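Local structure of pyridoxamine 5-phosphate-dependent dehydrase (Escherichia coli, 3B8X) at residues L69-K74 with V245-N250; I207-L212 with N222-N227. The protein removes the C3'-hydroxyl group from GDP-4-keto-6-deoxy-D-mannose by a combined transamination and deoxygenation on a vitamin B6 cofactor, a step of L-colitose biosynthesis. The protein carries 1 engineered substitution. One frame throughout, in Å; residues are numbered along the deposited sequence.

Overall arrangement
Interaction 2 is nested along the chain inside the long loop that interaction 1 closes, and their centres lie about 11 Å apart on the same side of the chain's centre. They meet directly: Ile207 CD1 of helix 205-214 sits 3.8 Å from Thr72 CG2, and Ile210 CD1 lies 3.6 Å from Phe71 O, so one helix packs on the loop of 69-74 and, through His209 and Leu212, on 222-227. Only interaction 1 touches the ligand G4M, through Asn250, whose ND2 bonds phosphate oxygen OP1 at 2.9 Å; in interaction 2 the Asn222 side chain stays about 8 Å from G4M, while nearby Arg221 bonds the ligand itself.

Interaction 1 (L69-K74 with V245-N250); sequences LFFTKK and VLPGYN. With G4M ([(2R,3S,4R,5R)-5-(2-amino-6-oxo-1,6-dihydro-9H-purin-9-yl)-3,4-dihydroxytetrahydrofuran-2-yl]methyl (2R,3S,4S,5S,6R)-3,4-dihydroxy-5-[({3-hydroxy-2-methyl-5-[(phosphonooxy)methyl]pyridin-4-yl}methyl)amino]-6-methyltetrahydro-2H-pyran-2-yl dihydrogen diphosphate), chain G.
Phe71 and Leu246 both turn CG away from their own carbonyl carbon (chi1 -54° and -78°), and with both CB atoms already directed at the opposing segment this sends the two side chains past each other in opposite directions. The CD2 methyl of Leu246 settles 3.9 Å from Phe71 CB and also touches CG, so it lies against the root of the aromatic side chain. Pro247 takes the far end of the ring: its CD comes within 3.5 Å of Phe71 CE2, CG lies close behind, and both also reach CZ. Leu246 CD2 and Pro247 CD approach the ring obliquely. Part of one ring face is backed by Phe70 CB, 4.2 Å above the plane and displaced toward the rim. Pro247 O also lies 3.8 Å from both CE1 and CZ of Phe71, a van der Waals contact.

No hydrogen bond crosses between 69-74 and 245-250; the polar links run elsewhere. Thr72 OG1 donates to Lys74 O over 2.8 Å, approaching from above the carbonyl plane, a local bond within 69-74 that takes no part in the contact itself. At the other end of 245-250, Asn250 ND2 reaches the ligand phosphate oxygen OP1 at 2.9 Å with a fairly straight N-H angle of 159°, and it also bonds Glu196 of the second subunit. Asn250 OD1 accepts from Arg252 N, which helps fix the amide's rotation. Tyr349 of the second subunit meets the Phe71 ring edge-to-face and packs on Leu246 and Pro247, so the apolar cluster continues across the dimer interface. Chemically, then, Phe71, Leu246 and Pro247 cohere by burial and shape, while Asn250, three residues beyond Pro247, makes the directional bond to the cofactor phosphate.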
ATOM      1  N   LEU B  69       1.096 -16.018  -4.546  1.00 18.87           N
ATOM      2  CA  LEU B  69       0.797 -17.435  -4.607  1.00 15.06           C
ATOM      3  C   LEU B  69      -0.413 -17.783  -5.463  1.00 18.65           C
ATOM      4  O   LEU B  69      -0.621 -18.930  -5.834  1.00 14.49           O
ATOM      5  CB  LEU B  69       0.628 -18.013  -3.206  1.00  6.29           C
ATOM      6  CG  LEU B  69       1.877 -17.880  -2.340  1.00 19.42           C
ATOM      7  CD1 LEU B  69       1.607 -18.155  -0.853  1.00 13.83           C
ATOM      8  CD2 LEU B  69       2.993 -18.733  -2.892  1.00 12.68           C
ATOM      9  N   PHE B  70      -1.189 -16.771  -5.815  1.00 10.95           N
ATOM     10  CA  PHE B  70      -2.375 -16.986  -6.621  1.00  9.10           C
ATOM     11  C   PHE B  70      -2.028 -16.821  -8.084  1.00 18.22           C
ATOM     12  O   PHE B  70      -2.818 -17.147  -8.965  1.00 13.70           O
ATOM     13  CB  PHE B  70      -3.468 -15.985  -6.228  1.00 12.88           C
ATOM     14  CG  PHE B  70      -4.122 -16.286  -4.908  1.00 21.26           C
ATOM     15  CD1 PHE B  70      -3.409 -16.141  -3.717  1.00 18.48           C
ATOM     16  CD2 PHE B  70      -5.460 -16.710  -4.858  1.00 16.99           C
ATOM     17  CE1 PHE B  70      -3.985 -16.483  -2.510  1.00 12.30           C
ATOM     18  CE2 PHE B  70      -6.044 -17.090  -3.659  1.00 17.79           C
ATOM     19  CZ  PHE B  70      -5.331 -16.925  -2.468  1.00 14.77           C
ATOM     20  N   PHE B  71      -0.846 -16.273  -8.322  1.00  9.58           N
ATOM     21  CA  PHE B  71      -0.418 -15.828  -9.643  1.00  5.19           C
ATOM     22  C   PHE B  71       0.656 -16.668 -10.265  1.00 15.52           C
ATOM     23  O   PHE B  71       1.099 -16.393 -11.373  1.00 26.44           O
ATOM     24  CB  PHE B  71      -0.046 -14.319  -9.644  1.00  8.49           C
ATOM     25  CG  PHE B  71      -1.142 -13.429  -9.111  1.00 31.84           C
ATOM     26  CD1 PHE B  71      -0.887 -12.485  -8.142  1.00 13.51           C
ATOM     27  CD2 PHE B  71      -2.449 -13.574  -9.543  1.00 12.03           C
ATOM     28  CE1 PHE B  71      -1.922 -11.706  -7.651  1.00 17.96           C
ATOM     29  CE2 PHE B  71      -3.489 -12.827  -9.025  1.00 19.92           C
ATOM     30  CZ  PHE B  71      -3.228 -11.887  -8.078  1.00 17.51           C
ATOM     31  N   THR B  72       1.050 -17.743  -9.601  1.00  9.49           N
ATOM     32  CA  THR B  72       2.090 -18.529 -10.241  1.00 11.89           C
ATOM     33  C   THR B  72       1.405 -19.291 -11.385  1.00 30.96           C
ATOM     34  O   THR B  72       0.195 -19.517 -11.346  1.00 24.10           O
ATOM     35  CB  THR B  72       2.676 -19.478  -9.235  1.00 13.30           C
ATOM     36  OG1 THR B  72       1.599 -19.957  -8.416  1.00 19.13           O
ATOM     37  CG2 THR B  72       3.706 -18.712  -8.361  1.00 15.52           C
ATOM     38  N   LYS B  73       2.167 -19.637 -12.420  1.00 12.96           N
ATOM     39  CA  LYS B  73       1.662 -20.370 -13.600  1.00 17.37           C
ATOM     40  C   LYS B  73       0.786 -21.589 -13.252  1.00 11.90           C
ATOM     41  O   LYS B  73      -0.315 -21.750 -13.793  1.00 39.37           O
ATOM     42  CB  LYS B  73       2.811 -20.712 -14.533  1.00 11.46           C
ATOM     43  CG  LYS B  73       3.590 -19.491 -15.048  1.00 53.79           C
ATOM     44  CD  LYS B  73       2.666 -18.601 -15.874  1.00 53.29           C
ATOM     45  CE  LYS B  73       3.275 -17.247 -16.200  1.00 68.51           C
ATOM     46  NZ  LYS B  73       2.412 -16.535 -17.193  1.00 29.79           N
ATOM     47  N   LYS B  74       1.248 -22.400 -12.292  1.00 19.23           N
ATOM     48  CA  LYS B  74       0.454 -23.433 -11.639  1.00 33.68           C
ATOM     49  C   LYS B  74       0.133 -22.681 -10.320  1.00 16.00           C
ATOM     50  O   LYS B  74       1.042 -22.484  -9.513  1.00 22.84           O
ATOM     51  CB  LYS B  74       1.344 -24.646 -11.324  1.00 22.42           C
ATOM     52  CG  LYS B  74       0.619 -25.801 -10.670  1.00 33.72           C
ATOM     53  CD  LYS B  74       1.421 -27.089 -10.808  1.00 99.89           C
ATOM     54  CE  LYS B  74       0.527 -28.328 -10.720  1.00 99.89           C
ATOM     55  NZ  LYS B  74      -0.587 -28.341 -11.720  1.00 99.89           N
ATOM     56  N   VAL B 245      -0.605  -7.035 -16.734  1.00 11.03           N
ATOM     57  CA  VAL B 245      -0.694  -8.509 -16.728  1.00 16.18           C
ATOM     58  C   VAL B 245      -1.071  -9.336 -15.513  1.00 20.77           C
ATOM     59  O   VAL B 245      -1.383 -10.526 -15.659  1.00 13.28           O
ATOM     60  CB  VAL B 245       0.599  -9.122 -17.357  1.00 15.27           C
ATOM     61  CG1 VAL B 245       0.830  -8.487 -18.732  1.00 16.15           C
ATOM     62  CG2 VAL B 245       1.855  -8.840 -16.482  1.00 15.27           C
ATOM     63  N   LEU B 246      -0.990  -8.759 -14.317  1.00  9.52           N
ATOM     64  CA  LEU B 246      -1.406  -9.438 -13.087  1.00  9.96           C
ATOM     65  C   LEU B 246      -2.181  -8.382 -12.279  1.00  7.30           C
ATOM     66  O   LEU B 246      -1.826  -7.189 -12.349  1.00 10.50           O
ATOM     67  CB  LEU B 246      -0.178  -9.904 -12.292  1.00  4.02           C
ATOM     68  CG  LEU B 246       0.431 -11.166 -12.891  1.00  6.45           C
ATOM     69  CD1 LEU B 246       1.614 -11.511 -12.064  1.00  6.88           C
ATOM     70  CD2 LEU B 246      -0.551 -12.350 -12.950  1.00  6.33           C
ATOM     71  N   PRO B 247      -3.224  -8.790 -11.551  1.00  6.31           N
ATOM     72  CA  PRO B 247      -3.976  -7.850 -10.702  1.00 13.98           C
ATOM     73  C   PRO B 247      -3.107  -7.483  -9.487  1.00 16.38           C
ATOM     74  O   PRO B 247      -3.129  -8.159  -8.472  1.00 17.22           O
ATOM     75  CB  PRO B 247      -5.247  -8.637 -10.291  1.00 11.39           C
ATOM     76  CG  PRO B 247      -5.112 -10.039 -10.911  1.00 10.10           C
ATOM     77  CD  PRO B 247      -3.673 -10.188 -11.387  1.00  8.38           C
ATOM     78  N   GLY B 248      -2.358  -6.388  -9.587  1.00 14.65           N
ATOM     79  CA  GLY B 248      -1.472  -5.964  -8.501  1.00  3.41           C
ATOM     80  C   GLY B 248      -1.850  -4.648  -7.773  1.00  9.90           C
ATOM     81  O   GLY B 248      -3.030  -4.219  -7.712  1.00  6.50           O
ATOM     82  N   TYR B 249      -0.818  -3.988  -7.267  1.00  5.62           N
ATOM     83  CA  TYR B 249      -1.042  -2.762  -6.492  1.00  5.96           C
ATOM     84  C   TYR B 249       0.050  -1.807  -6.863  1.00 12.94           C
ATOM     85  O   TYR B 249       0.931  -2.115  -7.647  1.00  6.96           O
ATOM     86  CB  TYR B 249      -0.787  -3.108  -4.987  1.00  2.50           C
ATOM     87  CG  TYR B 249      -1.745  -4.164  -4.441  1.00  4.34           C
ATOM     88  CD1 TYR B 249      -1.429  -5.538  -4.498  1.00  3.37           C
ATOM     89  CD2 TYR B 249      -2.997  -3.792  -3.930  1.00  8.28           C
ATOM     90  CE1 TYR B 249      -2.375  -6.509  -4.069  1.00 16.48           C
ATOM     91  CE2 TYR B 249      -3.966  -4.764  -3.528  1.00  6.20           C
ATOM     92  CZ  TYR B 249      -3.636  -6.132  -3.567  1.00  5.18           C
ATOM     93  OH  TYR B 249      -4.550  -7.102  -3.119  1.00  9.80           O
ATOM     94  N   ASN B 250      -0.005  -0.630  -6.270  1.00  7.49           N
ATOM     95  CA  ASN B 250       1.168   0.224  -6.320  1.00  9.12           C
ATOM     96  C   ASN B 250       1.557   0.282  -4.832  1.00 18.94           C
ATOM     97  O   ASN B 250       0.896   0.977  -4.034  1.00  5.29           O
ATOM     98  CB  ASN B 250       0.899   1.641  -6.791  1.00  1.00           C
ATOM     99  CG  ASN B 250       2.070   2.584  -6.482  1.00 13.65           C
ATOM    100  OD1 ASN B 250       3.045   2.173  -5.845  1.00  8.83           O
ATOM    101  ND2 ASN B 250       1.970   3.863  -6.910  1.00  3.39           N
TER
HETATM  102  OP3 G4M G 500       0.302   6.308  -9.892  1.00  7.98           O
HETATM  103  PL  G4M G 500      -0.667   6.337  -8.617  1.00  6.08           P
HETATM  104  OP1 G4M G 500      -0.586   4.993  -7.802  1.00  4.87           O
HETATM  105  OP2 G4M G 500      -0.379   7.586  -7.651  1.00  6.52           O
HETATM  106  OP4 G4M G 500      -2.184   6.602  -9.076  1.00  7.96           O
HETATM  107  C5B G4M G 500      -2.723   5.481  -9.748  1.00  6.20           C
HETATM  108  C5L G4M G 500      -3.769   5.938 -10.768  1.00 10.16           C
HETATM  109  C6L G4M G 500      -5.114   5.641 -10.578  1.00  6.57           C
HETATM  110  N1L G4M G 500      -6.069   5.997 -11.450  1.00 13.42           N
HETATM  111  C2L G4M G 500      -5.766   6.550 -12.608  1.00 17.00           C
HETATM  112  C2A G4M G 500      -6.910   6.825 -13.579  1.00 12.84           C
HETATM  113  C3L G4M G 500      -4.422   6.873 -12.908  1.00  8.70           C
HETATM  114  O3L G4M G 500      -4.090   7.429 -14.099  1.00  9.35           O
HETATM  115  C4L G4M G 500      -3.401   6.564 -11.966  1.00 10.13           C
HETATM  116  C4A G4M G 500      -2.050   6.807 -12.254  1.00  7.62           C
HETATM  117  N4A G4M G 500      -1.720   7.377 -13.407  1.00 21.18           N
HETATM  118  C4G G4M G 500      -0.415   7.771 -13.654  1.00 47.59           C
HETATM  119  C5G G4M G 500      -0.014   7.506 -15.108  1.00 17.44           C
HETATM  120  C6G G4M G 500      -1.028   8.181 -16.031  1.00 11.43           C
HETATM  121  O5G G4M G 500       1.265   8.104 -15.321  1.00 24.40           O
HETATM  122  C3G G4M G 500       0.592   7.100 -12.705  1.00 23.60           C
HETATM  123  O3G G4M G 500       1.138   8.103 -11.830  1.00 46.86           O
HETATM  124  C2G G4M G 500       1.702   6.398 -13.526  1.00 37.96           C
HETATM  125  O2G G4M G 500       2.757   5.934 -12.657  1.00 28.36           O
HETATM  126  C1G G4M G 500       2.267   7.308 -14.655  1.00 42.69           C
HETATM  127  O1G G4M G 500       2.923   6.506 -15.653  1.00 30.22           O
HETATM  128  P2  G4M G 500       4.243   7.352 -15.941  1.00 31.27           P
HETATM  129  O3P G4M G 500       3.905   8.869 -16.369  1.00 41.50           O
HETATM  130  O4P G4M G 500       4.968   6.641 -17.178  1.00 64.45           O
HETATM  131  OPP G4M G 500       5.134   7.346 -14.591  1.00 52.36           O
HETATM  132  P   G4M G 500       6.707   7.420 -14.978  1.00 32.93           P
HETATM  133  O1P G4M G 500       7.052   6.915 -16.471  1.00 30.67           O
HETATM  134  O2P G4M G 500       7.468   6.450 -13.942  1.00 56.02           O
HETATM  135  O5' G4M G 500       7.288   8.923 -14.735  1.00 33.02           O
HETATM  136  C5' G4M G 500       6.775   9.844 -15.696  1.00 10.73           C
HETATM  137  C4' G4M G 500       7.903  10.752 -16.205  1.00 32.72           C
HETATM  138  O4' G4M G 500       8.462  11.566 -15.132  1.00 41.60           O
HETATM  139  C3' G4M G 500       9.075   9.898 -16.776  1.00 99.89           C
HETATM  140  O3' G4M G 500       9.694  10.536 -17.897  1.00 47.00           O
HETATM  141  C2' G4M G 500      10.034   9.776 -15.571  1.00 27.64           C
HETATM  142  O2' G4M G 500      11.401   9.735 -16.008  1.00 61.82           O
HETATM  143  C1' G4M G 500       9.792  11.098 -14.828  1.00 34.16           C
HETATM  144  N9  G4M G 500       9.965  10.911 -13.389  1.00 45.95           N
HETATM  145  C8  G4M G 500       9.219  10.092 -12.589  1.00 48.03           C
HETATM  146  N7  G4M G 500       9.667  10.200 -11.364  1.00 94.45           N
HETATM  147  C4  G4M G 500      10.899  11.539 -12.638  1.00 99.89           C
HETATM  148  C5  G4M G 500      10.704  11.088 -11.330  1.00 54.93           C
HETATM  149  C6  G4M G 500      11.542  11.611 -10.317  1.00 18.80           C
HETATM  150  O6  G4M G 500      11.408  11.289  -9.156  1.00 25.03           O
HETATM  151  N3  G4M G 500      11.852  12.421 -12.906  1.00 15.12           N
HETATM  152  C2  G4M G 500      12.627  12.889 -11.958  1.00 99.89           C
HETATM  153  N1  G4M G 500      12.486  12.505 -10.664  1.00 12.46           N
HETATM  154  N2  G4M G 500      13.592  13.806 -12.276  1.00 21.54           N

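Interaction 2 (I207-L212 with N222-N227); sequences IYHILL and NLPKKN
His209 meets three parts of 222-227 at once. Pro224 lies across one face of its imidazole, with CD 4.1 Å above the plane and displaced toward the rim, while Pro224 CG comes 3.7 Å from NE2. Asn227 approaches at the other nitrogen, its CA 3.5 Å from His209 ND1, and its amide plane is turned 73° from the ring. The third partner is Leu223, whose CD2 methyl rests 3.5 Å from the backbone oxygen of His209, near CB of the same residue. One helical turn on, Leu212 extends the apolar strip: its CB faces that same Leu223 methyl, and its CD1 lies against Asn222 O and over the face of Tyr208.

No direct hydrogen bond joins the segments, but two waters do. Water 2 donates to Leu212 O at 2.6 Å and to Asn222 OD1, bridging helix and loop; water 1 accepts from Asn222 N at 2.7 Å and gives a weak, longer bond to Leu212 O.

A second shell holds the first in place. His209 ND1 pairs with Lys228 N, which fixes the ring against the chain just after the segment. Asn227, with CG between its backbone N and carbonyl carbon (chi1 65°), swings its amide back so that ND2 donates to Pro224 O nearly straight (161°), while OD1 accepts from Val229 N and Thr230 N. That one amide thus ties Pro224 to the chain beyond Asn227. On the far side of the helix, Leu211 packs on Val53 and Ile200 of the central mixed sheet. Helix 205-214 therefore packs on the central mixed sheet of the aminotransferase-fold large domain, and the two-stranded antiparallel hairpin 226-227/231-232 lies beside it.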
ATOM      1  N   ILE B 207       8.396 -16.402  -8.311  1.00 23.67           N
ATOM      2  CA  ILE B 207       7.806 -15.592  -7.260  1.00 19.79           C
ATOM      3  C   ILE B 207       8.417 -14.190  -7.313  1.00  9.74           C
ATOM      4  O   ILE B 207       7.702 -13.203  -7.211  1.00 19.34           O
ATOM      5  CB  ILE B 207       8.067 -16.225  -5.898  1.00 25.79           C
ATOM      6  CG1 ILE B 207       7.267 -17.516  -5.774  1.00 19.08           C
ATOM      7  CG2 ILE B 207       7.621 -15.310  -4.796  1.00  6.62           C
ATOM      8  CD1 ILE B 207       5.796 -17.315  -5.504  1.00 22.88           C
ATOM      9  N   TYR B 208       9.743 -14.114  -7.408  1.00  5.83           N
ATOM     10  CA  TYR B 208      10.492 -12.856  -7.543  1.00 13.35           C
ATOM     11  C   TYR B 208       9.912 -12.000  -8.676  1.00 24.21           C
ATOM     12  O   TYR B 208       9.510 -10.858  -8.502  1.00 11.26           O
ATOM     13  CB  TYR B 208      11.932 -13.194  -7.910  1.00 14.91           C
ATOM     14  CG  TYR B 208      12.783 -11.968  -8.110  1.00  8.66           C
ATOM     15  CD1 TYR B 208      12.691 -10.897  -7.221  1.00 11.04           C
ATOM     16  CD2 TYR B 208      13.676 -11.855  -9.174  1.00 16.20           C
ATOM     17  CE1 TYR B 208      13.455  -9.736  -7.361  1.00  9.53           C
ATOM     18  CE2 TYR B 208      14.437 -10.672  -9.344  1.00 12.09           C
ATOM     19  CZ  TYR B 208      14.344  -9.640  -8.420  1.00 15.07           C
ATOM     20  OH  TYR B 208      15.109  -8.502  -8.524  1.00 15.97           O
ATOM     21  N   HIS B 209       9.811 -12.565  -9.866  1.00 12.41           N
ATOM     22  CA  HIS B 209       9.215 -11.810 -10.951  1.00 15.12           C
ATOM     23  C   HIS B 209       7.755 -11.449 -10.672  1.00 10.58           C
ATOM     24  O   HIS B 209       7.336 -10.327 -10.964  1.00 17.36           O
ATOM     25  CB  HIS B 209       9.390 -12.590 -12.274  1.00 15.83           C
ATOM     26  CG  HIS B 209      10.821 -12.651 -12.718  1.00 18.03           C
ATOM     27  ND1 HIS B 209      11.262 -13.434 -13.769  1.00 21.56           N
ATOM     28  CD2 HIS B 209      11.916 -12.023 -12.227  1.00 18.44           C
ATOM     29  CE1 HIS B 209      12.565 -13.265 -13.914  1.00 16.93           C
ATOM     30  NE2 HIS B 209      12.987 -12.422 -12.984  1.00 11.74           N
ATOM     31  N   ILE B 210       6.985 -12.362 -10.074  1.00  9.91           N
ATOM     32  CA  ILE B 210       5.579 -12.044  -9.807  1.00 11.86           C
ATOM     33  C   ILE B 210       5.536 -10.863  -8.857  1.00  8.62           C
ATOM     34  O   ILE B 210       4.705  -9.962  -8.979  1.00 12.07           O
ATOM     35  CB  ILE B 210       4.814 -13.207  -9.149  1.00 22.46           C
ATOM     36  CG1 ILE B 210       4.491 -14.320 -10.174  1.00 18.17           C
ATOM     37  CG2 ILE B 210       3.517 -12.695  -8.589  1.00  9.76           C
ATOM     38  CD1 ILE B 210       4.180 -15.747  -9.573  1.00 12.86           C
ATOM     39  N   LEU B 211       6.453 -10.863  -7.920  1.00  9.54           N
ATOM     40  CA  LEU B 211       6.495  -9.779  -6.935  1.00 14.92           C
ATOM     41  C   LEU B 211       6.799  -8.453  -7.629  1.00 24.06           C
ATOM     42  O   LEU B 211       6.151  -7.435  -7.366  1.00  9.80           O
ATOM     43  CB  LEU B 211       7.521 -10.051  -5.818  1.00  6.25           C
ATOM     44  CG  LEU B 211       7.071 -11.221  -4.918  1.00 13.31           C
ATOM     45  CD1 LEU B 211       8.204 -11.789  -4.068  1.00 11.67           C
ATOM     46  CD2 LEU B 211       5.891 -10.811  -3.983  1.00  8.28           C
ATOM     47  N   LEU B 212       7.780  -8.468  -8.528  1.00 10.91           N
ATOM     48  CA  LEU B 212       8.176  -7.251  -9.245  1.00 15.50           C
ATOM     49  C   LEU B 212       7.039  -6.660 -10.057  1.00 23.72           C
ATOM     50  O   LEU B 212       6.943  -5.432 -10.221  1.00 13.89           O
ATOM     51  CB  LEU B 212       9.337  -7.529 -10.176  1.00  6.59           C
ATOM     52  CG  LEU B 212      10.658  -7.888  -9.477  1.00  2.56           C
ATOM     53  CD1 LEU B 212      11.624  -8.312 -10.560  1.00 13.55           C
ATOM     54  CD2 LEU B 212      11.195  -6.704  -8.703  1.00  9.23           C
ATOM     55  N   ASN B 222       9.189  -3.417 -14.734  1.00  6.97           N
ATOM     56  CA  ASN B 222      10.296  -3.756 -13.863  1.00  7.84           C
ATOM     57  C   ASN B 222      10.694  -5.171 -14.061  1.00 17.62           C
ATOM     58  O   ASN B 222      11.527  -5.663 -13.324  1.00 18.57           O
ATOM     59  CB  ASN B 222       9.955  -3.504 -12.387  1.00  9.94           C
ATOM     60  CG  ASN B 222       9.603  -2.076 -12.124  1.00 34.88           C
ATOM     61  OD1 ASN B 222       8.526  -1.744 -11.614  1.00 15.78           O
ATOM     62  ND2 ASN B 222      10.530  -1.203 -12.469  1.00 19.79           N
ATOM     63  N   LEU B 223      10.079  -5.807 -15.051  1.00  9.53           N
ATOM     64  CA  LEU B 223      10.406  -7.175 -15.400  1.00  3.96           C
ATOM     65  C   LEU B 223      11.541  -7.139 -16.447  1.00 18.78           C
ATOM     66  O   LEU B 223      11.633  -6.223 -17.279  1.00 15.93           O
ATOM     67  CB  LEU B 223       9.196  -7.816 -16.049  1.00 12.04           C
ATOM     68  CG  LEU B 223       8.008  -8.065 -15.132  1.00 19.76           C
ATOM     69  CD1 LEU B 223       6.884  -8.677 -15.961  1.00 11.54           C
ATOM     70  CD2 LEU B 223       8.442  -9.029 -14.043  1.00 22.80           C
ATOM     71  N   PRO B 224      12.416  -8.132 -16.396  1.00 25.51           N
ATOM     72  CA  PRO B 224      13.501  -8.239 -17.373  1.00 21.71           C
ATOM     73  C   PRO B 224      12.873  -8.721 -18.705  1.00 18.07           C
ATOM     74  O   PRO B 224      11.768  -9.261 -18.731  1.00 14.03           O
ATOM     75  CB  PRO B 224      14.415  -9.310 -16.765  1.00 33.49           C
ATOM     76  CG  PRO B 224      13.573 -10.030 -15.741  1.00 35.91           C
ATOM     77  CD  PRO B 224      12.584  -9.033 -15.248  1.00 19.01           C
ATOM     78  N   LYS B 225      13.589  -8.570 -19.812  1.00 20.49           N
ATOM     79  CA  LYS B 225      13.074  -8.974 -21.122  1.00 29.17           C
ATOM     80  C   LYS B 225      12.572 -10.413 -21.149  1.00 16.67           C
ATOM     81  O   LYS B 225      11.530 -10.737 -21.709  1.00 15.00           O
ATOM     82  CB  LYS B 225      14.140  -8.762 -22.186  1.00 26.39           C
ATOM     83  CG  LYS B 225      13.642  -9.023 -23.584  1.00 22.33           C
ATOM     84  CD  LYS B 225      13.455  -7.741 -24.336  1.00 91.90           C
ATOM     85  CE  LYS B 225      13.554  -8.047 -25.805  1.00 27.53           C
ATOM     86  NZ  LYS B 225      13.049  -9.431 -26.117  1.00 44.87           N
ATOM     87  N   LYS B 226      13.328 -11.295 -20.525  1.00 21.73           N
ATOM     88  CA  LYS B 226      12.893 -12.667 -20.412  1.00 17.14           C
ATOM     89  C   LYS B 226      12.492 -12.748 -18.946  1.00 42.12           C
ATOM     90  O   LYS B 226      13.298 -12.430 -18.076  1.00 19.83           O
ATOM     91  CB  LYS B 226      14.066 -13.632 -20.657  1.00 33.74           C
ATOM     92  CG  LYS B 226      15.146 -13.128 -21.599  1.00 49.83           C
ATOM     93  CD  LYS B 226      15.752 -14.274 -22.408  1.00 99.89           C
ATOM     94  CE  LYS B 226      17.204 -13.990 -22.779  1.00 99.89           C
ATOM     95  NZ  LYS B 226      17.973 -15.243 -23.045  1.00 99.89           N
ATOM     96  N   ASN B 227      11.261 -13.139 -18.654  1.00 15.30           N
ATOM     97  CA  ASN B 227      10.838 -13.182 -17.253  1.00 23.59           C
ATOM     98  C   ASN B 227       9.793 -14.254 -17.134  1.00 30.97           C
ATOM     99  O   ASN B 227       9.180 -14.630 -18.120  1.00 13.20           O
ATOM    100  CB  ASN B 227      10.227 -11.836 -16.831  1.00 16.30           C
ATOM    101  CG  ASN B 227       8.958 -11.536 -17.574  1.00 13.77           C
ATOM    102  OD1 ASN B 227       7.889 -12.073 -17.254  1.00 27.24           O
ATOM    103  ND2 ASN B 227       9.099 -10.809 -18.680  1.00  7.17           N
TER
HETATM  104  O   HOH W   1       7.123  -4.841 -13.612  1.00  9.90           O
HETATM  105  O   HOH W   2       8.256  -3.361  -9.258  1.00 11.01           O